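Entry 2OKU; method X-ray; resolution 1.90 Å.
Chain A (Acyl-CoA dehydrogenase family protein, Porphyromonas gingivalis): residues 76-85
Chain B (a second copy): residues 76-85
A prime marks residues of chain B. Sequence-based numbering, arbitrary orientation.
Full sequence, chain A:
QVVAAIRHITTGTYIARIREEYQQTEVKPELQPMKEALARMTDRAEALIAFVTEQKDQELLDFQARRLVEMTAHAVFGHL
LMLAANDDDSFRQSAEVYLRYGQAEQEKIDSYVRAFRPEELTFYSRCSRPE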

# COMPACT_ATOMS: atom_id res chain seq x y z
N VAL A 76 3.38 6.51 4.85
CA VAL A 76 2.52 7.23 3.91
C VAL A 76 1.51 6.31 3.27
O VAL A 76 0.29 6.55 3.33
N PHE A 77 2.02 5.22 2.69
CA PHE A 77 1.19 4.24 1.99
C PHE A 77 0.09 3.75 2.91
O PHE A 77 -1.07 3.65 2.51
N GLY A 78 0.45 3.46 4.16
CA GLY A 78 -0.50 2.93 5.15
C GLY A 78 -1.65 3.88 5.37
O GLY A 78 -2.84 3.48 5.47
N HIS A 79 -1.32 5.17 5.43
CA HIS A 79 -2.37 6.20 5.53
C HIS A 79 -3.26 6.24 4.31
O HIS A 79 -4.46 6.39 4.47
N LEU A 80 -2.71 6.10 3.09
CA LEU A 80 -3.54 6.12 1.89
C LEU A 80 -4.55 4.98 1.91
O LEU A 80 -5.72 5.15 1.55
N LEU A 81 -4.10 3.83 2.39
CA LEU A 81 -4.96 2.66 2.49
C LEU A 81 -5.99 2.80 3.63
O LEU A 81 -7.15 2.42 3.47
N MSE A 82 -5.59 3.39 4.75
CA MSE A 82 -6.54 3.73 5.82
C MSE A 82 -7.66 4.64 5.28
O MSE A 82 -8.82 4.45 5.60
N LEU A 83 -7.29 5.63 4.49
CA LEU A 83 -8.29 6.55 3.91
C LEU A 83 -9.23 5.81 2.97
O LEU A 83 -10.42 6.07 2.98
N ALA A 84 -8.71 4.85 2.21
CA ALA A 84 -9.55 4.01 1.37
C ALA A 84 -10.56 3.21 2.19
O ALA A 84 -11.74 3.11 1.82
N ALA A 85 -10.10 2.62 3.30
CA ALA A 85 -10.96 1.84 4.19
C ALA A 85 -11.95 2.71 4.95
O ALA A 85 -13.03 2.25 5.29
N VAL B 76 -7.19 -2.12 -6.27
CA VAL B 76 -7.58 -0.78 -5.83
C VAL B 76 -6.41 -0.11 -5.10
O VAL B 76 -6.02 1.01 -5.43
N PHE B 77 -5.89 -0.80 -4.10
CA PHE B 77 -4.75 -0.31 -3.32
C PHE B 77 -3.55 -0.03 -4.22
O PHE B 77 -2.85 1.00 -4.08
N GLY B 78 -3.29 -0.95 -5.14
CA GLY B 78 -2.20 -0.78 -6.10
C GLY B 78 -2.26 0.53 -6.86
O GLY B 78 -1.23 1.23 -7.04
N HIS B 79 -3.46 0.90 -7.32
CA HIS B 79 -3.64 2.17 -8.02
C HIS B 79 -3.32 3.38 -7.13
O HIS B 79 -2.73 4.33 -7.60
N LEU B 80 -3.74 3.33 -5.87
CA LEU B 80 -3.50 4.42 -4.94
C LEU B 80 -1.99 4.63 -4.75
O LEU B 80 -1.50 5.77 -4.68
N LEU B 81 -1.26 3.53 -4.69
CA LEU B 81 0.19 3.60 -4.51
C LEU B 81 0.89 4.05 -5.79
O LEU B 81 1.89 4.77 -5.71
N MSE B 82 0.37 3.65 -6.96
CA MSE B 82 0.87 4.18 -8.22
C MSE B 82 0.74 5.69 -8.27
O MSE B 82 1.68 6.38 -8.69
N LEU B 83 -0.42 6.20 -7.87
CA LEU B 83 -0.63 7.65 -7.83
C LEU B 83 0.33 8.37 -6.88
O LEU B 83 0.83 9.45 -7.20
N ALA B 84 0.63 7.75 -5.73
CA ALA B 84 1.64 8.28 -4.81
C ALA B 84 3.01 8.38 -5.49
O ALA B 84 3.72 9.38 -5.35
N ALA B 85 3.37 7.34 -6.23
CA ALA B 85 4.63 7.30 -6.96
C ALA B 85 4.65 8.26 -8.14
O ALA B 85 5.70 8.88 -8.45

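Two copies of the same helical segment cross at 133° between their N-to-C directions, with axes 10.0 Å apart at closest approach. The contact is nearly symmetric, and its side-chain contacts are all apolar. No hydrogen bond crosses it. Together the two sides bury 457 Å².

Val76 (chi1 t) has its CA-to-CB bond toward chain B, but its side chain makes no contact with that stretch. Phe77 leaves its helix sideways with chi1 m (-77°) and chi2 9°. This places one ring face under the methyl CD2 of Leu81′. Leu81′ CD2 lies 3.5 Å from Phe77 CG and 3.9 Å from the centroid of the Phe77 ring, a CH-pi contact. Phe77 CE1 also meets Ala84′ CB at 3.9 Å.

Gly78 has no side chain and makes no contact. His79 (chi1 m) is out of reach; its NE2 is hydrogen-bonded elsewhere in the structure and its ND1 to a residue just outside the stretches.

The CA-to-CB bond of Leu80 points toward chain B, and the rotamer is m,t. Leu80 CD1 packs 3.8 Å from Ala84′ CB and 4.1 Å from Leu81′ CD2. In the backbone register Leu80 CA and Leu80′ CA are 7.0 Å apart.

Leu81 starts sideways, but its m,t rotamer brings the end of the chain nearer to the partner. Leu81 CD2 sits over one face of the Phe77′ ring, 3.6 Å from Phe77′ CG, repeating the first CH-pi contact from the other chain. The same Leu81 CD2 reaches Leu80′ CD1 at 4.1 Å and Leu81′ CD2 at 4.2 Å.

The CA-to-CB bond of Met82, a selenomethionine, points away, and Leu83 makes no contact. That of Ala84 points toward chain B. Ala84 CB touches Leu80′ CD1 at 3.7 Å and lies 4.3 Å from Phe77′ CE1. Ala85 points sideways and makes no contact.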

# COMPACT_ATOMS: atom_id res chain seq x y z
CB VAL A 76 3.33 7.96 2.83
CG1 VAL A 76 2.39 8.59 1.74
CG2 VAL A 76 4.27 9.03 3.47
CB PHE A 77 2.03 3.07 1.51
CG PHE A 77 2.88 3.34 0.27
CD1 PHE A 77 3.03 4.62 -0.28
CD2 PHE A 77 3.57 2.29 -0.32
CE1 PHE A 77 3.81 4.82 -1.41
CE2 PHE A 77 4.37 2.48 -1.44
CZ PHE A 77 4.50 3.75 -1.99
CB HIS A 79 -1.77 7.58 5.79
CG HIS A 79 -1.37 7.81 7.22
ND1 HIS A 79 -0.11 7.50 7.69
CD2 HIS A 79 -2.06 8.30 8.27
CE1 HIS A 79 -0.05 7.80 8.98
NE2 HIS A 79 -1.22 8.29 9.36
CB LEU A 80 -2.70 6.05 0.63
CG LEU A 80 -1.67 7.15 0.46
CD1 LEU A 80 -0.81 6.89 -0.80
CD2 LEU A 80 -2.36 8.52 0.38
CB LEU A 81 -4.11 1.39 2.63
CG LEU A 81 -3.08 1.16 1.53
CD1 LEU A 81 -2.46 -0.29 1.72
CD2 LEU A 81 -3.62 1.41 0.11
CB MSE A 82 -5.82 4.43 6.99
CG MSE A 82 -6.46 4.35 8.36
SE MSE A 82 -6.30 6.08 9.31
CE MSE A 82 -7.58 6.47 7.97
CB LEU A 83 -7.59 7.73 3.24
CG LEU A 83 -6.81 8.69 4.16
CD1 LEU A 83 -6.05 9.72 3.33
CD2 LEU A 83 -7.71 9.43 5.16
CB ALA A 84 -8.72 3.10 0.49
CB ALA A 85 -10.11 1.02 5.19
CB VAL B 76 -8.81 -0.82 -4.88
CG1 VAL B 76 -9.01 0.55 -4.20
CG2 VAL B 76 -10.08 -1.23 -5.66
CB PHE B 77 -4.33 -1.34 -2.28
CG PHE B 77 -5.29 -1.49 -1.10
CD1 PHE B 77 -6.48 -0.79 -0.99
CD2 PHE B 77 -4.96 -2.38 -0.09
CE1 PHE B 77 -7.32 -0.97 0.14
CE2 PHE B 77 -5.79 -2.58 1.00
CZ PHE B 77 -6.95 -1.87 1.12
CB HIS B 79 -5.05 2.30 -8.58
CG HIS B 79 -5.27 1.48 -9.81
ND1 HIS B 79 -5.66 0.15 -9.77
CD2 HIS B 79 -5.14 1.79 -11.13
CE1 HIS B 79 -5.77 -0.31 -11.00
NE2 HIS B 79 -5.46 0.66 -11.85
CB LEU B 80 -4.17 4.13 -3.60
CG LEU B 80 -5.69 3.99 -3.58
CD1 LEU B 80 -6.19 3.63 -2.14
CD2 LEU B 80 -6.31 5.26 -4.10
CB LEU B 81 0.72 2.27 -4.01
CG LEU B 81 0.08 1.78 -2.71
CD1 LEU B 81 0.86 0.54 -2.19
CD2 LEU B 81 -0.05 2.89 -1.60
CB MSE B 82 0.13 3.62 -9.46
CG MSE B 82 0.54 4.41 -10.77
SE MSE B 82 -0.38 3.65 -12.29
CE MSE B 82 -2.11 4.32 -11.85
CB LEU B 83 -2.09 7.97 -7.50
CG LEU B 83 -3.10 7.51 -8.57
CD1 LEU B 83 -4.51 7.80 -8.08
CD2 LEU B 83 -2.82 8.19 -9.91
CB ALA B 84 1.73 7.41 -3.52
CB ALA B 85 4.91 5.84 -7.41